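Local structure of lectin (Trichosanthes anguina, 4HR6) at residues C149-D154 with W160-V165; E170-L175 with R182-R187. The protein binds galactose-type sugars through two ricin-type beta-trefoil domains and is a nontoxic three-chain homologue of type II ribosome-inactivating proteins. All coordinates share one frame; numbering follows the deposited sequence.

Contact 1 of 2, residues C149-D154 with W160-V165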
loop_
_atom_site.group_PDB
_atom_site.type_symbol
_atom_site.label_atom_id
_atom_site.label_comp_id
_atom_site.label_asym_id
_atom_site.label_seq_id
_atom_site.Cartn_x
_atom_site.Cartn_y
_atom_site.Cartn_z
ATOM N N CYS C 149 11.381 -9.323 -11.456
ATOM C CA CYS C 149 10.344 -8.435 -11.984
ATOM C C CYS C 149 9.489 -9.117 -13.067
ATOM O O CYS C 149 10.029 -9.806 -13.940
ATOM C CB CYS C 149 10.995 -7.208 -12.621
ATOM S SG CYS C 149 11.585 -5.901 -11.503
ATOM N N LEU C 150 8.170 -8.901 -13.029
ATOM C CA LEU C 150 7.277 -9.329 -14.111
ATOM C C LEU C 150 7.640 -8.633 -15.402
ATOM O O LEU C 150 7.723 -7.407 -15.460
ATOM C CB LEU C 150 5.813 -9.000 -13.828
ATOM C CG LEU C 150 4.922 -10.002 -13.113
ATOM C CD1 LEU C 150 3.501 -9.473 -13.216
ATOM C CD2 LEU C 150 4.995 -11.403 -13.688
ATOM N N GLU C 151 7.844 -9.431 -16.450
ATOM C CA GLU C 151 8.149 -8.893 -17.764
ATOM C C GLU C 151 7.122 -9.342 -18.828
ATOM O O GLU C 151 6.653 -10.490 -18.834
ATOM C CB GLU C 151 9.560 -9.295 -18.172
ATOM C CG GLU C 151 10.103 -8.468 -19.322
ATOM C CD GLU C 151 11.553 -8.771 -19.602
ATOM O OE1 GLU C 151 12.399 -8.438 -18.753
ATOM O OE2 GLU C 151 11.840 -9.350 -20.667
ATOM N N ALA C 152 6.759 -8.403 -19.694
ATOM C CA ALA C 152 5.942 -8.695 -20.867
ATOM C C ALA C 152 6.891 -9.228 -21.941
ATOM O O ALA C 152 7.740 -8.480 -22.445
ATOM C CB ALA C 152 5.231 -7.439 -21.366
ATOM N N THR C 153 6.757 -10.515 -22.254
ATOM C CA THR C 153 7.636 -11.190 -23.224
ATOM C C THR C 153 6.965 -11.496 -24.579
ATOM O O THR C 153 5.743 -11.332 -24.751
ATOM C CB THR C 153 8.134 -12.519 -22.635
ATOM O OG1 THR C 153 7.006 -13.342 -22.299
ATOM C CG2 THR C 153 8.984 -12.266 -21.383
ATOM N N ASP C 154 7.789 -11.948 -25.530
ATOM C CA ASP C 154 7.335 -12.413 -26.845
ATOM C C ASP C 154 6.476 -11.370 -27.553
ATOM O O ASP C 154 5.304 -11.619 -27.863
ATOM C CB ASP C 154 6.573 -13.740 -26.701
ATOM C CG ASP C 154 7.462 -14.875 -26.220
ATOM O OD1 ASP C 154 8.677 -14.811 -26.462
ATOM O OD2 ASP C 154 6.954 -15.840 -25.612
ATOM N N TRP C 160 6.348 -13.451 -17.681
ATOM C CA TRP C 160 6.961 -14.206 -16.588
ATOM C C TRP C 160 8.012 -13.344 -15.868
ATOM O O TRP C 160 8.209 -12.168 -16.188
ATOM C CB TRP C 160 7.592 -15.518 -17.099
ATOM C CG TRP C 160 8.570 -15.344 -18.229
ATOM C CD1 TRP C 160 9.820 -14.797 -18.170
ATOM C CD2 TRP C 160 8.369 -15.732 -19.593
ATOM N NE1 TRP C 160 10.406 -14.801 -19.421
ATOM C CE2 TRP C 160 9.537 -15.384 -20.307
ATOM C CE3 TRP C 160 7.313 -16.348 -20.279
ATOM C CZ2 TRP C 160 9.675 -15.623 -21.676
ATOM C CZ3 TRP C 160 7.452 -16.584 -21.635
ATOM C CH2 TRP C 160 8.625 -16.222 -22.321
ATOM N N LEU C 161 8.704 -13.953 -14.915
ATOM C CA LEU C 161 9.718 -13.260 -14.129
ATOM C C LEU C 161 11.104 -13.264 -14.766
ATOM O O LEU C 161 11.641 -14.305 -15.150
ATOM C CB LEU C 161 9.767 -13.856 -12.724
ATOM C CG LEU C 161 8.483 -13.589 -11.937
ATOM C CD1 LEU C 161 8.428 -14.443 -10.679
ATOM C CD2 LEU C 161 8.376 -12.113 -11.614
ATOM N N GLU C 162 11.659 -12.068 -14.889
ATOM C CA GLU C 162 13.014 -11.863 -15.342
ATOM C C GLU C 162 13.721 -11.028 -14.274
ATOM O O GLU C 162 13.084 -10.530 -13.347
ATOM C CB GLU C 162 12.997 -11.133 -16.683
ATOM C CG GLU C 162 12.478 -11.997 -17.833
ATOM C CD GLU C 162 13.443 -13.120 -18.218
ATOM O OE1 GLU C 162 12.975 -14.227 -18.569
ATOM O OE2 GLU C 162 14.673 -12.903 -18.157
ATOM N N GLU C 163 15.036 -10.904 -14.400
ATOM C CA GLU C 163 15.817 -10.057 -13.532
ATOM C C GLU C 163 15.418 -8.617 -13.804
ATOM O O GLU C 163 15.337 -8.199 -14.962
ATOM C CB GLU C 163 17.316 -10.233 -13.803
ATOM C CG GLU C 163 18.205 -10.008 -12.589
ATOM C CD GLU C 163 18.194 -11.180 -11.615
ATOM O OE1 GLU C 163 18.032 -10.944 -10.398
ATOM O OE2 GLU C 163 18.345 -12.338 -12.061
ATOM N N CYS C 164 15.194 -7.856 -12.738
ATOM C CA CYS C 164 14.830 -6.453 -12.864
ATOM C C CYS C 164 15.931 -5.653 -13.507
ATOM O O CYS C 164 17.098 -5.831 -13.175
ATOM C CB CYS C 164 14.531 -5.844 -11.491
ATOM S SG CYS C 164 13.214 -6.692 -10.625
ATOM N N VAL C 165 15.547 -4.753 -14.409
ATOM C CA VAL C 165 16.487 -3.862 -15.073
ATOM C C VAL C 165 15.842 -2.480 -15.127
ATOM O O VAL C 165 14.856 -2.286 -15.840
ATOM C CB VAL C 165 16.823 -4.331 -16.506
ATOM C CG1 VAL C 165 17.960 -3.493 -17.079
ATOM C CG2 VAL C 165 17.176 -5.813 -16.529
#
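Thr153 against Trp160 and Cys149 bonded to Cys164 mark the two ends of this antiparallel hairpin contact, one held by a CH-pi contact and the other by a disulfide. CG of Trp160 sits between its own backbone N and carbonyl carbon (chi1 54°), a torsion that lays the indole against Thr153. The methyl CG2 of Thr153 makes the CH-pi contact 3.7 Å from the centroid of the five-membered ring of Trp160, 30° off the ring normal, while OG1 of Thr153 lies over the six-membered part, 3.3 Å from Trp160 CH2. In the ring plane, Trp160 NE1 donates to the anti lone pair of Glu162 OE1 at 2.8 Å, which ties down the indole edge; Lys245 adds a cation-pi partner. At the other end, Cys149 SG joins Cys164 SG at 2.0 Å with a chi3 of 104°, clamping the strand to the chain just beyond its partner. Between them the backbones pair in register: Cys149 N reaches Glu162 O at 2.8 Å, and Glu151 N reaches Trp160 O at 2.8 Å. The CB of Glu162 rests on the carboxylate of Glu151, whose OE1 is held by Lys168 and Gln171. The strands 148-153 and 158-163 form a two-stranded sheet of the beta-trefoil; Leu161 leans on Trp260, and Leu150 O accepts from Trp173 of strand 173-175.

Contact 2 of 2, residues E170-L175 with R182-R187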
loop_
_atom_site.group_PDB
_atom_site.type_symbol
_atom_site.label_atom_id
_atom_site.label_comp_id
_atom_site.label_asym_id
_atom_site.label_seq_id
_atom_site.Cartn_x
_atom_site.Cartn_y
_atom_site.Cartn_z
ATOM N N GLU C 170 9.599 -3.177 -20.951
ATOM C CA GLU C 170 8.760 -4.377 -20.868
ATOM C C GLU C 170 8.413 -4.749 -19.433
ATOM O O GLU C 170 7.560 -5.604 -19.205
ATOM C CB GLU C 170 9.470 -5.584 -21.508
ATOM C CG GLU C 170 9.691 -5.508 -23.016
ATOM C CD GLU C 170 10.821 -4.581 -23.425
ATOM O OE1 GLU C 170 11.789 -4.423 -22.654
ATOM O OE2 GLU C 170 10.739 -4.003 -24.526
ATOM N N GLN C 171 9.117 -4.137 -18.482
ATOM C CA GLN C 171 8.928 -4.379 -17.051
ATOM C C GLN C 171 8.045 -3.316 -16.382
ATOM O O GLN C 171 7.867 -3.336 -15.164
ATOM C CB GLN C 171 10.299 -4.475 -16.358
ATOM C CG GLN C 171 11.094 -5.697 -16.816
ATOM C CD GLN C 171 12.304 -6.006 -15.953
ATOM O OE1 GLN C 171 12.788 -5.151 -15.213
ATOM N NE2 GLN C 171 12.808 -7.242 -16.053
ATOM N N SER C 172 7.470 -2.418 -17.184
ATOM C CA SER C 172 6.651 -1.329 -16.670
ATOM C C SER C 172 5.168 -1.568 -16.946
ATOM O O SER C 172 4.753 -1.822 -18.094
ATOM C CB SER C 172 7.115 0.008 -17.245
ATOM O OG SER C 172 6.238 1.053 -16.856
ATOM N N TRP C 173 4.384 -1.491 -15.873
ATOM C CA TRP C 173 2.962 -1.818 -15.876
ATOM C C TRP C 173 2.144 -0.634 -15.399
ATOM O O TRP C 173 2.607 0.183 -14.580
ATOM C CB TRP C 173 2.709 -3.018 -14.978
ATOM C CG TRP C 173 3.521 -4.202 -15.391
ATOM C CD1 TRP C 173 4.744 -4.563 -14.922
ATOM C CD2 TRP C 173 3.178 -5.157 -16.398
ATOM N NE1 TRP C 173 5.185 -5.700 -15.559
ATOM C CE2 TRP C 173 4.240 -6.084 -16.475
ATOM C CE3 TRP C 173 2.074 -5.320 -17.244
ATOM C CZ2 TRP C 173 4.229 -7.164 -17.366
ATOM C CZ3 TRP C 173 2.058 -6.397 -18.121
ATOM C CH2 TRP C 173 3.131 -7.303 -18.178
ATOM N N ALA C 174 0.924 -0.541 -15.915
ATOM C CA ALA C 174 0.029 0.535 -15.571
ATOM C C ALA C 174 -1.205 -0.050 -14.921
ATOM O O ALA C 174 -1.891 -0.884 -15.518
ATOM C CB ALA C 174 -0.336 1.326 -16.805
ATOM N N LEU C 175 -1.463 0.383 -13.683
ATOM C CA LEU C 175 -2.608 -0.081 -12.907
ATOM C C LEU C 175 -3.778 0.900 -13.054
ATOM O O LEU C 175 -3.693 2.060 -12.650
ATOM C CB LEU C 175 -2.227 -0.241 -11.442
ATOM C CG LEU C 175 -1.364 -1.445 -11.047
ATOM C CD1 LEU C 175 -0.134 -1.612 -11.931
ATOM C CD2 LEU C 175 -0.943 -1.297 -9.595
ATOM N N ARG C 182 -2.124 -3.218 -17.081
ATOM C CA ARG C 182 -1.889 -3.038 -18.496
ATOM C C ARG C 182 -0.427 -2.844 -18.849
ATOM O O ARG C 182 0.356 -2.313 -18.060
ATOM C CB ARG C 182 -2.681 -1.839 -19.000
ATOM C CG ARG C 182 -4.157 -1.978 -18.707
ATOM C CD ARG C 182 -4.996 -1.037 -19.529
ATOM N NE ARG C 182 -6.402 -1.198 -19.158
ATOM C CZ ARG C 182 -7.427 -0.752 -19.877
ATOM N NH1 ARG C 182 -7.213 -0.110 -21.019
ATOM N NH2 ARG C 182 -8.664 -0.948 -19.449
ATOM N N VAL C 183 -0.082 -3.259 -20.069
ATOM C CA VAL C 183 1.262 -3.108 -20.601
ATOM C C VAL C 183 1.444 -1.616 -20.824
ATOM O O VAL C 183 0.598 -0.960 -21.433
ATOM C CB VAL C 183 1.456 -3.928 -21.904
ATOM C CG1 VAL C 183 2.839 -3.712 -22.488
ATOM C CG2 VAL C 183 1.241 -5.411 -21.621
ATOM N N ASP C 184 2.532 -1.075 -20.300
ATOM C CA ASP C 184 2.683 0.366 -20.229
ATOM C C ASP C 184 2.774 0.953 -21.628
ATOM O O ASP C 184 2.120 1.954 -21.920
ATOM C CB ASP C 184 3.914 0.731 -19.389
ATOM C CG ASP C 184 4.076 2.219 -19.192
ATOM O OD1 ASP C 184 3.081 2.966 -19.295
ATOM O OD2 ASP C 184 5.206 2.640 -18.905
ATOM N N ASP C 185 3.568 0.314 -22.486
ATOM C CA ASP C 185 3.724 0.736 -23.884
ATOM C C ASP C 185 2.488 0.481 -24.759
ATOM O O ASP C 185 2.366 1.083 -25.822
ATOM C CB ASP C 185 4.946 0.060 -24.523
ATOM C CG ASP C 185 6.263 0.761 -24.176
ATOM O OD1 ASP C 185 6.255 1.803 -23.482
ATOM O OD2 ASP C 185 7.320 0.258 -24.612
ATOM N N ASN C 186 1.588 -0.397 -24.318
ATOM C CA ASN C 186 0.358 -0.692 -25.068
ATOM C C ASN C 186 -0.863 -0.886 -24.160
ATOM O O ASN C 186 -1.086 -1.969 -23.624
ATOM C CB ASN C 186 0.580 -1.939 -25.941
ATOM C CG ASN C 186 -0.487 -2.120 -27.009
ATOM O OD1 ASN C 186 -1.576 -1.549 -26.938
ATOM N ND2 ASN C 186 -0.170 -2.928 -28.015
ATOM N N ARG C 187 -1.677 0.160 -24.030
ATOM C CA ARG C 187 -2.784 0.164 -23.061
ATOM C C ARG C 187 -4.028 -0.595 -23.524
ATOM O O ARG C 187 -5.024 -0.628 -22.814
ATOM C CB ARG C 187 -3.166 1.602 -22.690
ATOM C CG ARG C 187 -2.014 2.459 -22.174
ATOM C CD ARG C 187 -1.423 1.930 -20.870
ATOM N NE ARG C 187 -0.237 2.696 -20.498
ATOM C CZ ARG C 187 -0.243 3.853 -19.835
ATOM N NH1 ARG C 187 -1.381 4.410 -19.438
ATOM N NH2 ARG C 187 0.911 4.459 -19.568
HETATM O O HOH W 1 5.346 -2.230 -21.249
#
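The Arg187 guanidinium carries the methyl CB of Ala174 over the centre of one face, 3.9 Å above the plane, with the backbone carbonyl carbon of Asp184 at its edge. The Trp173 indole meets CG2 of Val183 obliquely through CZ3, at 3.7 Å. Trp173 and Ala174 lie on the first strand of the beta hairpin 173-175/181-183 in the second ricin-type beta-trefoil domain; Arg187 follows its second strand. The register is fixed by the hydrogen-bonded pair Ala174 and Arg182: Ala174 N to Arg182 O and Arg182 N to Ala174 O are each 2.8 Å, both nearly straight. Past this pair the chain bends back, and Arg187 grips Asp184 side-on, NE to the backbone O at 2.9 Å and NH2 to OD1 at 2.6 Å, the latter a salt bridge; the two bonds together hold one face of the guanidinium against Ala174 CB. The other carboxylate oxygen, OD2, also pairs with Arg169, which would be expected to favour the ionised form. With CG anti to the backbone N (chi1 -176°), Asp184 turns OD2 to the Ser172 hydroxyl, whose OG donates at 2.8 Å from above the carboxylate plane, 46° out of it.

Following the chain from its N terminus, contact 1 closes first, bringing 160-165 back onto 149-154 with five residues intervening, two of them already in the strand 158-163. The chain then runs on to 170-175, and contact 2 closes the next hairpin with 182-187, six residues intervening. The two loops are in series, neither nesting nor crossing, and their centres are about 12 Å apart. Gln171 is one direct tie: its OE1 lies 2.9 Å from Val165 N and its NE2 2.9 Å from Glu163 O, both probable hydrogen bonds. Trp173 CZ2 also packs 3.7 Å from Ala152 N. Together they join the two-stranded sheet 148-153/158-163 to the four-stranded sheet containing 173-175 and 181-183.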